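Local coordinates for ABC transporter substrate-binding protein (Staphylococcus aureus subsp. aureus NCTC 8325, PDB 3UN6) that binds zinc and probably serves as the ligand-binding component of an ABC-type import system at the cell membrane, at residues L42-H46 / A192-G196; T45-N49 / T279-L284; L112-N118 / P216-C221; H149-L153 / Y189-E193; I286-Y291 / P307-V313. All coordinates share one frame; numbering follows the deposited sequence.

Contacts 1, 2 and 3 meet at the zinc ion. Contacts 1 and 2 both contain His-46, which binds the metal through ND1, and contact 3 supplies Cys-220 and Cys-221. Contacts 2 and 3 are closest, with centres about 8 Å apart, and share a sheet through neighbouring strands 279-280 and 112-122. Contact 4 shares Ala-192 and Glu-193 with contact 1. Its centre is about 11 Å from that of contact 3, and His-149 NE2 of contact 4 is hydrogen-bonded to Asn-118 OD1 of contact 3. Contact 5 lies farther out, its centre about 24 Å from that of contact 1. It still touches contact 3, where Tyr-219 OH is hydrogen-bonded to Lys-287 N.

Contact 1. Residues L42-H46 / A192-G196; sequences LPITH and AEPFG. With ZN (zinc ion), chain B.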
# COMPACT_ATOMS: atom_id res chain seq x y z
N LEU A 42 -6.17 -4.16 3.80
CA LEU A 42 -6.97 -2.97 4.04
C LEU A 42 -7.66 -2.64 2.71
O LEU A 42 -7.06 -2.91 1.62
CB LEU A 42 -6.13 -1.79 4.53
CG LEU A 42 -5.94 -1.60 6.04
CD1 LEU A 42 -5.03 -2.70 6.69
CD2 LEU A 42 -5.37 -0.18 6.29
N PRO A 43 -8.89 -2.05 2.75
CA PRO A 43 -9.69 -1.73 1.54
C PRO A 43 -9.21 -0.45 0.81
O PRO A 43 -9.90 0.55 0.74
CB PRO A 43 -11.11 -1.55 2.10
CG PRO A 43 -10.89 -0.97 3.47
CD PRO A 43 -9.58 -1.58 3.98
N ILE A 44 -8.01 -0.55 0.25
CA ILE A 44 -7.37 0.53 -0.47
C ILE A 44 -7.00 -0.04 -1.83
O ILE A 44 -6.95 -1.26 -1.99
CB ILE A 44 -6.13 0.98 0.25
CG1 ILE A 44 -5.20 -0.23 0.50
CG2 ILE A 44 -6.50 1.68 1.57
CD1 ILE A 44 -3.89 0.11 1.21
N THR A 45 -6.75 0.82 -2.81
CA THR A 45 -6.40 0.34 -4.17
C THR A 45 -5.12 -0.50 -4.18
O THR A 45 -4.91 -1.30 -5.09
CB THR A 45 -6.20 1.48 -5.17
OG1 THR A 45 -5.04 2.24 -4.83
CG2 THR A 45 -7.44 2.38 -5.25
N HIS A 46 -4.28 -0.33 -3.17
CA HIS A 46 -3.04 -1.06 -3.14
C HIS A 46 -3.21 -2.54 -2.91
O HIS A 46 -2.27 -3.31 -3.14
CB HIS A 46 -2.06 -0.48 -2.11
CG HIS A 46 -1.73 0.95 -2.36
ND1 HIS A 46 -0.93 1.68 -1.51
CD2 HIS A 46 -2.13 1.81 -3.33
CE1 HIS A 46 -0.82 2.91 -1.97
NE2 HIS A 46 -1.54 3.02 -3.08
N ALA A 192 -3.18 5.96 0.77
CA ALA A 192 -3.53 5.33 -0.49
C ALA A 192 -4.96 5.69 -0.82
O ALA A 192 -5.78 5.92 0.07
CB ALA A 192 -3.41 3.80 -0.38
N GLU A 193 -5.28 5.74 -2.10
CA GLU A 193 -6.67 5.93 -2.48
C GLU A 193 -7.38 4.67 -1.99
O GLU A 193 -6.73 3.63 -1.82
CB GLU A 193 -6.80 6.14 -3.97
CG GLU A 193 -6.25 7.49 -4.45
CD GLU A 193 -7.06 8.71 -3.97
OE1 GLU A 193 -7.70 8.67 -2.89
OE2 GLU A 193 -7.04 9.76 -4.67
N PRO A 194 -8.70 4.74 -1.78
CA PRO A 194 -9.59 5.84 -2.04
C PRO A 194 -9.75 6.86 -0.92
O PRO A 194 -10.63 7.69 -1.01
CB PRO A 194 -10.92 5.12 -2.24
CG PRO A 194 -10.85 4.00 -1.25
CD PRO A 194 -9.41 3.63 -1.13
N PHE A 195 -8.86 6.87 0.07
CA PHE A 195 -9.04 7.76 1.21
C PHE A 195 -8.75 9.24 0.96
O PHE A 195 -9.13 10.08 1.77
CB PHE A 195 -8.41 7.16 2.48
CG PHE A 195 -9.12 5.90 2.89
CD1 PHE A 195 -10.38 5.98 3.49
CD2 PHE A 195 -8.62 4.66 2.54
CE1 PHE A 195 -11.10 4.83 3.82
CE2 PHE A 195 -9.33 3.48 2.87
CZ PHE A 195 -10.59 3.58 3.50
N GLY A 196 -8.16 9.56 -0.18
CA GLY A 196 -7.97 10.96 -0.56
C GLY A 196 -9.24 11.42 -1.26
O GLY A 196 -9.84 12.44 -0.89
ZN ZN B . 0.20 1.20 0.20
O HOH W 1 -1.09 2.27 1.89
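The imidazole of His-46 has the methyl group of Ala-192 over one face, set toward the rim. The modelled spacing there is too short for carbons, so its exact value is doubtful. The ring of His-114 stacks on the opposite face. ND1 binds the zinc ion at 2.1 Å, and NE2 makes a weak hydrogen bond to Gly-117 O.

The second flat group is the Phe-195 ring. Its edge meets Ile-44: CG2 lies in the ring plane, 3.6 Å from CE2. Ile-44 CG2 is set anti to its own carbonyl carbon, beside the backbone N, and this places the branch at the ring. Ile-44 CB also packs 4.0 Å from Ala-192 CB.

The one hydrogen bond between the segments is backbone to backbone. Thr-45 N donates to Glu-193 O at 3.0 Å, and the N-H points almost straight at the oxygen (166°). Next to this bond the peptide before Pro-194 is cis. Pro-194 CD sits 3.6 Å from Pro-43 O, at the inverse gamma turn centred on Pro-43. The Glu-193 side chain bends away from the contact, and its OE1 accepts from Gly-196 N at 2.9 Å and from Ala-197 N.

The contact joins the loop between strand 36-41 and helix 48-58 to the turn between strand 188-192 and helix 195-201. The two strands belong to different sheets, consistent with a two-lobed binding-protein fold. Helix 269-277 touches Thr-45 and Pro-194, helix 75-83 touches Ile-44, and strand 112-122 runs beside His-46 and Ala-192.

Contact 2. Residues T45-N49 / T279-L284; sequences THSAN and TSYGDL. With ZN (zinc ion), chain B.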
# COMPACT_ATOMS: atom_id res chain seq x y z
N THR A 45 -6.75 0.82 -2.81
CA THR A 45 -6.40 0.34 -4.17
C THR A 45 -5.12 -0.50 -4.18
O THR A 45 -4.91 -1.30 -5.09
CB THR A 45 -6.20 1.48 -5.17
OG1 THR A 45 -5.04 2.24 -4.83
CG2 THR A 45 -7.44 2.38 -5.25
N HIS A 46 -4.28 -0.33 -3.17
CA HIS A 46 -3.04 -1.06 -3.14
C HIS A 46 -3.21 -2.54 -2.91
O HIS A 46 -2.27 -3.31 -3.14
CB HIS A 46 -2.06 -0.48 -2.11
CG HIS A 46 -1.73 0.95 -2.36
ND1 HIS A 46 -0.93 1.68 -1.51
CD2 HIS A 46 -2.13 1.81 -3.33
CE1 HIS A 46 -0.82 2.91 -1.97
NE2 HIS A 46 -1.54 3.02 -3.08
N SER A 47 -4.40 -2.95 -2.48
CA SER A 47 -4.66 -4.36 -2.24
C SER A 47 -5.66 -4.95 -3.21
O SER A 47 -6.00 -6.12 -3.07
CB SER A 47 -5.21 -4.53 -0.80
OG SER A 47 -6.55 -4.08 -0.73
N ALA A 48 -6.11 -4.18 -4.20
CA ALA A 48 -7.17 -4.59 -5.12
C ALA A 48 -6.81 -5.77 -6.03
O ALA A 48 -7.70 -6.47 -6.48
CB ALA A 48 -7.61 -3.40 -5.97
N ASN A 49 -5.52 -6.00 -6.28
CA ASN A 49 -5.13 -7.15 -7.10
C ASN A 49 -5.47 -8.47 -6.38
O ASN A 49 -5.64 -9.48 -7.02
CB ASN A 49 -3.66 -7.14 -7.50
CG ASN A 49 -3.37 -8.09 -8.65
OD1 ASN A 49 -4.09 -8.12 -9.64
ND2 ASN A 49 -2.33 -8.88 -8.52
N THR A 279 -4.01 4.72 -9.96
CA THR A 279 -3.31 3.53 -9.52
C THR A 279 -3.03 2.71 -10.78
O THR A 279 -3.79 2.78 -11.73
CB THR A 279 -4.14 2.72 -8.50
OG1 THR A 279 -4.63 3.60 -7.48
CG2 THR A 279 -3.29 1.62 -7.85
N SER A 280 -1.93 1.98 -10.82
CA SER A 280 -1.67 1.09 -11.95
C SER A 280 -1.20 -0.24 -11.39
O SER A 280 -0.86 -0.35 -10.20
CB SER A 280 -0.68 1.68 -12.97
OG SER A 280 0.65 1.59 -12.51
N TYR A 281 -1.23 -1.28 -12.22
CA TYR A 281 -0.81 -2.61 -11.80
C TYR A 281 0.18 -3.17 -12.84
O TYR A 281 1.28 -2.66 -12.96
CB TYR A 281 -2.04 -3.49 -11.56
CG TYR A 281 -2.97 -2.89 -10.53
CD1 TYR A 281 -2.85 -3.23 -9.18
CD2 TYR A 281 -3.95 -1.97 -10.88
CE1 TYR A 281 -3.68 -2.67 -8.23
CE2 TYR A 281 -4.78 -1.40 -9.94
CZ TYR A 281 -4.65 -1.76 -8.61
OH TYR A 281 -5.45 -1.19 -7.64
N GLY A 282 -0.18 -4.22 -13.57
CA GLY A 282 0.72 -4.78 -14.59
C GLY A 282 1.87 -5.61 -14.03
O GLY A 282 1.65 -6.61 -13.32
N ASP A 283 3.09 -5.24 -14.39
CA ASP A 283 4.28 -5.94 -13.92
C ASP A 283 4.48 -5.59 -12.46
O ASP A 283 4.78 -4.44 -12.13
CB ASP A 283 5.49 -5.53 -14.76
CG ASP A 283 6.77 -6.23 -14.35
OD1 ASP A 283 6.82 -6.88 -13.28
OD2 ASP A 283 7.74 -6.11 -15.11
N LEU A 284 4.29 -6.57 -11.59
CA LEU A 284 4.40 -6.35 -10.17
C LEU A 284 5.71 -6.92 -9.58
O LEU A 284 5.78 -7.24 -8.39
CB LEU A 284 3.15 -6.91 -9.46
CG LEU A 284 1.82 -6.29 -9.86
CD1 LEU A 284 0.64 -7.00 -9.15
CD2 LEU A 284 1.78 -4.80 -9.56
ZN ZN B . 0.20 1.20 0.20
O HOH W 1 -1.09 2.27 1.89
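Thr-45 and Tyr-281 tie the 3-10 turn that leads into helix 48-58 to the segment following strand 279-280. In this protein of the periplasmic-binding-protein clan, the turn also carries the zinc ligand His-46, which places the contact in the second shell of the metal site.

Tyr-281 OH donates to Thr-45 O at 2.6 Å. The carbonyl oxygen lies at the edge of the tyrosine ring, in its plane. The same oxygen accepts from Ala-48 N at 3.2 Å, and the two donors approach from opposite faces of the carbonyl plane. Two bonds therefore hold this buried oxygen. The Ala-48 methyl group packs 3.5 Å from Tyr-281 OH.

A second link joins two threonine hydroxyls. Thr-45 OG1 donates to Thr-279 OG1 at 3.0 Å, and Thr-279 OG1 is also hydrogen-bonded to Ser-275 O in the last turn of helix 269-277. Thr-45 OG1 lies between its backbone N and carbonyl carbon (chi1 67°), turned to Thr-279.

Asn-49 and Leu-284 meet from opposite directions. The amide nitrogen of Asn-49 is hydrogen-bonded to Tyr-244 O, and Leu-284 CD1 lies 3.6 Å from this Asn-49 ND2.

Contact 3. Residues L112-N118 / P216-C221; sequences LGHHEGN and PDAYCC. With ZN (zinc ion), chain B.
Cys-220 and Asn-118 meet beside the zinc ion. Cys-220 SG binds the metal at 2.4 Å and Cys-221 SG at 2.3 Å. His-46 ND1 and a water molecule complete the ligands seen here.

Asn-118 ND2 donates to Cys-220 SG at 3.4 Å. The bond is nearly straight (173°), and the sulfur lies in the amide plane. Such a donor would be expected to stabilise negative charge on the sulfur. Asn-118 OD1 is in turn hydrogen-bonded to His-149 NE2, which fixes the rotation of the amide.

The backbone of the cysteines is held from the other segment. His-114 NE2 accepts from Cys-221 N at 3.1 Å, in the imidazole plane. The chi1 of 63°, with CG between the backbone N and carbonyl carbon, swings this ring to the cysteine pair. Gly-113 N donates to Cys-221 O at 3.0 Å, from above the carbonyl plane. Water 2 bridges His-114 O, Cys-220 N and Cys-221 O.

Farther out, His-115 ND1 donates to the syn side of Asp-217 OD1 at 2.8 Å, with ring and carboxylate planes 45° apart. The NE2 of His-115 is bonded to Asp-283 O. Asp-217 N donates to Glu-116 OE1, also at 2.8 Å. Leu-112 CD2 sits over the centre of the Tyr-219 ring in a CH-pi contact, and Tyr-219 OH reaches Lys-287 N.

Strand 112-122 thus braces the loop before strand 221-225. The loop gives the zinc ion its two adjacent cysteine ligands, His-46 adds the third protein ligand, and residues of strand 112-122 form the second shell around the cysteines.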
# COMPACT_ATOMS: atom_id res chain seq x y z
N LEU A 112 4.86 -6.71 -5.78
CA LEU A 112 4.22 -5.43 -5.43
C LEU A 112 2.70 -5.61 -5.45
O LEU A 112 2.18 -6.50 -6.11
CB LEU A 112 4.58 -4.36 -6.46
CG LEU A 112 6.04 -3.98 -6.63
CD1 LEU A 112 6.19 -3.04 -7.84
CD2 LEU A 112 6.59 -3.35 -5.32
N GLY A 113 1.98 -4.80 -4.70
CA GLY A 113 0.53 -4.80 -4.77
C GLY A 113 0.04 -3.90 -5.92
O GLY A 113 -1.05 -4.09 -6.45
N HIS A 114 0.87 -2.95 -6.34
CA HIS A 114 0.46 -1.94 -7.29
C HIS A 114 1.60 -0.96 -7.54
O HIS A 114 2.67 -1.05 -6.94
CB HIS A 114 -0.58 -1.09 -6.56
CG HIS A 114 0.03 -0.40 -5.39
ND1 HIS A 114 0.39 0.93 -5.42
CD2 HIS A 114 0.52 -0.90 -4.23
CE1 HIS A 114 0.99 1.24 -4.29
NE2 HIS A 114 1.09 0.14 -3.55
N HIS A 115 1.35 -0.02 -8.45
CA HIS A 115 2.26 1.13 -8.68
C HIS A 115 1.41 2.37 -8.43
O HIS A 115 0.22 2.39 -8.76
CB HIS A 115 2.84 1.18 -10.09
CG HIS A 115 3.76 0.04 -10.41
ND1 HIS A 115 5.11 0.08 -10.16
CD2 HIS A 115 3.52 -1.18 -10.94
CE1 HIS A 115 5.66 -1.06 -10.53
NE2 HIS A 115 4.72 -1.84 -11.00
N GLU A 116 2.02 3.39 -7.82
CA GLU A 116 1.37 4.67 -7.55
C GLU A 116 0.16 4.58 -6.63
O GLU A 116 0.18 3.84 -5.63
CB GLU A 116 1.06 5.41 -8.87
CG GLU A 116 2.29 5.60 -9.74
CD GLU A 116 3.40 6.48 -9.10
OE1 GLU A 116 4.43 6.69 -9.77
OE2 GLU A 116 3.23 6.98 -7.95
N GLY A 117 -0.88 5.38 -6.90
CA GLY A 117 -2.09 5.35 -6.07
C GLY A 117 -2.03 6.03 -4.70
O GLY A 117 -2.92 5.82 -3.86
N ASN A 118 -0.99 6.83 -4.46
CA ASN A 118 -0.84 7.60 -3.20
C ASN A 118 -1.13 9.08 -3.41
O ASN A 118 -0.89 9.63 -4.49
CB ASN A 118 0.58 7.43 -2.60
CG ASN A 118 0.72 6.14 -1.79
OD1 ASN A 118 -0.20 5.75 -1.08
ND2 ASN A 118 1.90 5.48 -1.87
N PRO A 216 8.60 9.66 -8.00
CA PRO A 216 8.08 8.80 -9.05
C PRO A 216 8.22 7.30 -8.78
O PRO A 216 9.30 6.82 -8.46
CB PRO A 216 8.91 9.20 -10.26
CG PRO A 216 9.26 10.63 -9.99
CD PRO A 216 9.51 10.68 -8.53
N ASP A 217 7.09 6.60 -8.89
CA ASP A 217 7.00 5.16 -8.70
C ASP A 217 7.63 4.65 -7.39
O ASP A 217 8.34 3.64 -7.38
CB ASP A 217 7.56 4.40 -9.91
CG ASP A 217 7.20 2.88 -9.90
OD1 ASP A 217 6.18 2.48 -9.26
OD2 ASP A 217 7.94 2.08 -10.53
N ALA A 218 7.39 5.37 -6.31
CA ALA A 218 7.84 4.93 -5.01
C ALA A 218 7.05 3.68 -4.64
O ALA A 218 5.83 3.65 -4.73
CB ALA A 218 7.60 6.02 -3.96
N TYR A 219 7.73 2.62 -4.23
CA TYR A 219 7.00 1.44 -3.82
C TYR A 219 6.25 1.76 -2.52
O TYR A 219 6.73 2.55 -1.68
CB TYR A 219 7.94 0.25 -3.62
CG TYR A 219 8.59 -0.31 -4.86
CD1 TYR A 219 8.11 -0.01 -6.15
CD2 TYR A 219 9.61 -1.25 -4.74
CE1 TYR A 219 8.70 -0.58 -7.28
CE2 TYR A 219 10.18 -1.83 -5.86
CZ TYR A 219 9.73 -1.49 -7.12
OH TYR A 219 10.31 -2.07 -8.22
N CYS A 220 5.05 1.19 -2.38
CA CYS A 220 4.25 1.37 -1.18
C CYS A 220 3.87 0.01 -0.56
O CYS A 220 4.45 -0.40 0.42
CB CYS A 220 3.02 2.22 -1.45
SG CYS A 220 2.10 2.64 0.06
N CYS A 221 2.89 -0.67 -1.12
CA CYS A 221 2.48 -1.94 -0.58
C CYS A 221 3.03 -3.13 -1.36
O CYS A 221 3.14 -3.09 -2.59
CB CYS A 221 0.97 -2.04 -0.49
SG CYS A 221 0.22 -1.00 0.82
ZN ZN B . 0.20 1.20 0.20
O HOH W 2 4.11 -0.87 -4.44
O HOH W 3 5.10 7.63 -6.03
O HOH W 4 4.83 3.00 -7.29
O HOH W 5 3.68 6.08 -3.76
O HOH W 1 -1.09 2.27 1.89

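Contact 4. Residues H149-L153 / Y189-E193; sequences HYLLL and YSVAE
Van der Waals packing carries this contact between His-149 and Leu-153 on the helix and Ser-190 and Val-191 on the strand. The imidazole of His-149 reaches along the strand backbone: CD2 lies 3.4 Å from Val-191 CA, and NE2 lies 3.6 Å from Ala-192 N. Ser-190 OG sits at the edge of the ring, in its plane, and 3.7 Å from His-149 CB. Leu-153 CD1 touches Ser-190 CB at 3.7 Å. Leu-152 CD1 makes a longer approach to the serine hydroxyl.

The helix covers one side of the sheet that holds strand 188-192. The axes of helix 149-153 and strand 189-192 come within 8.2 Å, at 135° between their directions. Helix 148-159 joins the parallel neighbours 138-142 and 167-171, a beta-alpha-beta crossover. Leu-153 also packs on Phe-140 and Ile-142 of the first of these strands.

The polar groups bond to strand 112-122. Ser-190 OG is hydrogen-bonded to Val-119 O. His-149 NE2 is held by the hydrogen bond to Asn-118. The His-149 side chain also touches Cys-220, a zinc ligand in the loop before strand 221-225.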
# COMPACT_ATOMS: atom_id res chain seq x y z
N HIS A 149 4.24 6.99 2.83
CA HIS A 149 3.53 8.24 3.05
C HIS A 149 4.37 9.21 3.85
O HIS A 149 4.47 10.38 3.48
CB HIS A 149 2.19 7.93 3.73
CG HIS A 149 1.44 6.87 3.02
ND1 HIS A 149 1.54 5.54 3.37
CD2 HIS A 149 0.67 6.92 1.90
CE1 HIS A 149 0.82 4.82 2.52
NE2 HIS A 149 0.28 5.63 1.63
N TYR A 150 5.00 8.73 4.93
CA TYR A 150 5.94 9.55 5.70
C TYR A 150 7.08 10.05 4.78
O TYR A 150 7.45 11.21 4.82
CB TYR A 150 6.56 8.75 6.85
CG TYR A 150 7.72 9.43 7.55
CD1 TYR A 150 9.04 9.08 7.28
CD2 TYR A 150 7.49 10.47 8.45
CE1 TYR A 150 10.10 9.73 7.93
CE2 TYR A 150 8.52 11.10 9.09
CZ TYR A 150 9.82 10.74 8.83
OH TYR A 150 10.81 11.41 9.50
N LEU A 151 7.61 9.16 3.96
CA LEU A 151 8.70 9.51 3.06
C LEU A 151 8.27 10.53 2.01
O LEU A 151 9.01 11.45 1.70
CB LEU A 151 9.27 8.25 2.37
CG LEU A 151 9.77 7.17 3.34
CD1 LEU A 151 10.20 5.91 2.56
CD2 LEU A 151 10.91 7.69 4.23
N LEU A 152 7.08 10.35 1.46
CA LEU A 152 6.56 11.28 0.45
C LEU A 152 6.43 12.67 1.04
O LEU A 152 6.82 13.68 0.42
CB LEU A 152 5.20 10.80 -0.08
CG LEU A 152 5.19 9.64 -1.08
CD1 LEU A 152 3.79 9.04 -1.20
CD2 LEU A 152 5.71 10.12 -2.44
N LEU A 153 5.89 12.74 2.25
CA LEU A 153 5.69 14.01 2.91
C LEU A 153 6.99 14.71 3.24
O LEU A 153 7.10 15.92 3.07
CB LEU A 153 4.79 13.85 4.13
CG LEU A 153 3.28 13.76 3.86
CD1 LEU A 153 2.56 13.23 5.17
CD2 LEU A 153 2.75 15.11 3.45
N TYR A 189 -3.01 15.11 5.02
CA TYR A 189 -2.63 13.74 5.20
C TYR A 189 -2.14 13.13 3.91
O TYR A 189 -2.29 13.72 2.82
CB TYR A 189 -3.77 12.92 5.81
CG TYR A 189 -5.09 12.81 5.01
CD1 TYR A 189 -5.24 11.88 3.98
CD2 TYR A 189 -6.19 13.57 5.36
CE1 TYR A 189 -6.43 11.76 3.28
CE2 TYR A 189 -7.39 13.47 4.69
CZ TYR A 189 -7.50 12.56 3.64
OH TYR A 189 -8.70 12.45 3.00
N SER A 190 -1.48 11.99 4.04
CA SER A 190 -1.03 11.24 2.91
C SER A 190 -1.48 9.78 3.11
O SER A 190 -1.30 9.23 4.18
CB SER A 190 0.48 11.34 2.78
OG SER A 190 0.90 10.67 1.63
N VAL A 191 -2.04 9.17 2.07
CA VAL A 191 -2.61 7.84 2.19
C VAL A 191 -2.88 7.26 0.82
O VAL A 191 -2.76 7.97 -0.19
CB VAL A 191 -3.93 7.92 2.96
CG1 VAL A 191 -4.97 8.71 2.13
CG2 VAL A 191 -4.44 6.52 3.33
N ALA A 192 -3.18 5.96 0.77
CA ALA A 192 -3.53 5.33 -0.49
C ALA A 192 -4.96 5.69 -0.82
O ALA A 192 -5.78 5.92 0.07
CB ALA A 192 -3.41 3.80 -0.38
N GLU A 193 -5.28 5.74 -2.10
CA GLU A 193 -6.67 5.93 -2.48
C GLU A 193 -7.38 4.67 -1.99
O GLU A 193 -6.73 3.63 -1.82
CB GLU A 193 -6.80 6.14 -3.97
CG GLU A 193 -6.25 7.49 -4.45
CD GLU A 193 -7.06 8.71 -3.97
OE1 GLU A 193 -7.70 8.67 -2.89
OE2 GLU A 193 -7.04 9.76 -4.67

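Contact 5. Residues I286-Y291 / P307-V313; sequences IKPSGY and PAYDDFV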
# COMPACT_ATOMS: atom_id res chain seq x y z
N ILE A 286 9.12 -6.95 -7.80
CA ILE A 286 9.81 -6.08 -6.86
C ILE A 286 11.24 -5.97 -7.39
O ILE A 286 12.05 -6.88 -7.21
CB ILE A 286 9.86 -6.65 -5.44
CG1 ILE A 286 8.44 -6.77 -4.86
CG2 ILE A 286 10.70 -5.73 -4.57
CD1 ILE A 286 8.41 -7.40 -3.43
N LYS A 287 11.54 -4.89 -8.07
CA LYS A 287 12.84 -4.74 -8.68
C LYS A 287 13.87 -4.26 -7.68
O LYS A 287 13.56 -3.48 -6.76
CB LYS A 287 12.78 -3.81 -9.89
CG LYS A 287 11.90 -4.33 -11.00
CD LYS A 287 11.94 -3.39 -12.17
CE LYS A 287 10.86 -3.71 -13.18
NZ LYS A 287 10.96 -2.77 -14.35
N PRO A 288 15.11 -4.73 -7.83
CA PRO A 288 16.17 -4.29 -6.93
C PRO A 288 16.29 -2.76 -6.86
O PRO A 288 16.44 -2.18 -5.78
CB PRO A 288 17.42 -4.89 -7.55
CG PRO A 288 16.94 -6.16 -8.22
CD PRO A 288 15.54 -5.83 -8.73
N SER A 289 16.19 -2.10 -8.01
CA SER A 289 16.32 -0.65 -8.06
C SER A 289 15.24 0.04 -7.23
O SER A 289 15.51 0.96 -6.44
CB SER A 289 16.31 -0.17 -9.52
OG SER A 289 15.10 -0.56 -10.16
N GLY A 290 14.00 -0.42 -7.39
CA GLY A 290 12.89 0.14 -6.63
C GLY A 290 13.04 -0.14 -5.15
O GLY A 290 12.75 0.72 -4.30
N TYR A 291 13.50 -1.34 -4.83
CA TYR A 291 13.70 -1.71 -3.42
C TYR A 291 14.84 -0.85 -2.81
O TYR A 291 14.75 -0.37 -1.66
CB TYR A 291 14.00 -3.21 -3.28
CG TYR A 291 14.18 -3.61 -1.85
CD1 TYR A 291 15.44 -3.79 -1.29
CD2 TYR A 291 13.07 -3.78 -1.03
CE1 TYR A 291 15.59 -4.15 0.07
CE2 TYR A 291 13.21 -4.11 0.29
CZ TYR A 291 14.47 -4.30 0.84
OH TYR A 291 14.56 -4.65 2.17
N PRO A 307 16.54 -4.36 5.93
CA PRO A 307 17.10 -5.63 5.53
C PRO A 307 17.53 -5.60 4.06
O PRO A 307 16.96 -4.84 3.25
CB PRO A 307 15.93 -6.59 5.74
CG PRO A 307 14.74 -5.77 5.53
CD PRO A 307 15.08 -4.41 6.05
N ALA A 308 18.54 -6.39 3.71
CA ALA A 308 19.01 -6.48 2.34
C ALA A 308 17.96 -7.13 1.44
O ALA A 308 17.12 -7.89 1.90
CB ALA A 308 20.31 -7.30 2.29
N TYR A 309 18.03 -6.86 0.14
CA TYR A 309 17.11 -7.44 -0.84
C TYR A 309 16.94 -8.97 -0.70
O TYR A 309 15.80 -9.49 -0.59
CB TYR A 309 17.57 -7.07 -2.25
CG TYR A 309 16.59 -7.44 -3.33
CD1 TYR A 309 15.60 -6.56 -3.73
CD2 TYR A 309 16.66 -8.66 -3.95
CE1 TYR A 309 14.71 -6.90 -4.73
CE2 TYR A 309 15.78 -9.01 -4.94
CZ TYR A 309 14.81 -8.13 -5.33
OH TYR A 309 13.95 -8.51 -6.31
N ASP A 310 18.05 -9.70 -0.67
CA ASP A 310 18.02 -11.18 -0.57
C ASP A 310 17.46 -11.71 0.76
O ASP A 310 17.04 -12.85 0.85
CB ASP A 310 19.39 -11.78 -0.86
CG ASP A 310 19.78 -11.67 -2.33
OD1 ASP A 310 18.87 -11.55 -3.18
OD2 ASP A 310 20.97 -11.74 -2.66
N ASP A 311 17.43 -10.88 1.79
CA ASP A 311 16.89 -11.32 3.06
C ASP A 311 15.40 -11.05 3.18
O ASP A 311 14.71 -11.73 3.94
CB ASP A 311 17.60 -10.63 4.20
CG ASP A 311 19.06 -11.02 4.29
OD1 ASP A 311 19.39 -12.20 4.00
OD2 ASP A 311 19.89 -10.15 4.65
N PHE A 312 14.90 -10.07 2.42
CA PHE A 312 13.50 -9.66 2.50
C PHE A 312 12.68 -10.14 1.31
O PHE A 312 11.57 -10.63 1.47
CB PHE A 312 13.46 -8.13 2.60
CG PHE A 312 12.08 -7.53 2.66
CD1 PHE A 312 11.27 -7.72 3.78
CD2 PHE A 312 11.62 -6.75 1.63
CE1 PHE A 312 10.01 -7.16 3.83
CE2 PHE A 312 10.35 -6.18 1.69
CZ PHE A 312 9.55 -6.39 2.78
N VAL A 313 13.23 -9.99 0.12
CA VAL A 313 12.52 -10.30 -1.08
C VAL A 313 12.82 -11.69 -1.60
O VAL A 313 13.97 -12.12 -1.60
CB VAL A 313 12.86 -9.28 -2.20
CG1 VAL A 313 12.10 -9.61 -3.48
CG2 VAL A 313 12.57 -7.83 -1.73
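Tyr-291 fills the tight centre of this contact, meeting Pro-307, Tyr-309, Phe-312 and Val-313. Its CG lies anti to the backbone N (chi1 -178°), which carries the ring across to the other segment. Tyr-291 OH donates to Pro-307 O at 2.6 Å, from above the plane of that carbonyl.

Three rings form an aromatic cluster. Tyr-309 turns its edge to the face of Tyr-291 in an offset edge-to-face pair, with centroids 5.6 Å apart and planes at 77°. Phe-312 meets Tyr-291 rim to rim instead. Its CD2 lies 3.4 Å from Tyr-291 CE2, and neither ring covers the other's face. Val-313 CG2 sits 4.1 Å from Tyr-291 CD2, over one face of the tyrosine. The same methyl group packs 4.0 Å from Ile-286 CG2.

The outer side is more open. Tyr-309 is partly exposed, with Pro-288 CG over the rim of one face, 4.1 Å from CZ. Val-313 CB covers the opposite face. Pro-288 itself is exposed to solvent. Even here the hydroxyl is anchored: Tyr-309 OH donates to Ile-286 O at 2.7 Å, nearly along the C=O axis. Each tyrosine thus bonds to a backbone carbonyl of the opposite segment.

The contact packs the start of helix 288-300 against the short helix 309-312. Helix 94-102 meets the buried side, where Met-98 touches Tyr-291, Pro-307 and Phe-312. Ala-109 of strand 108-110, an outermost strand of its sheet, touches Ile-286 and Phe-312.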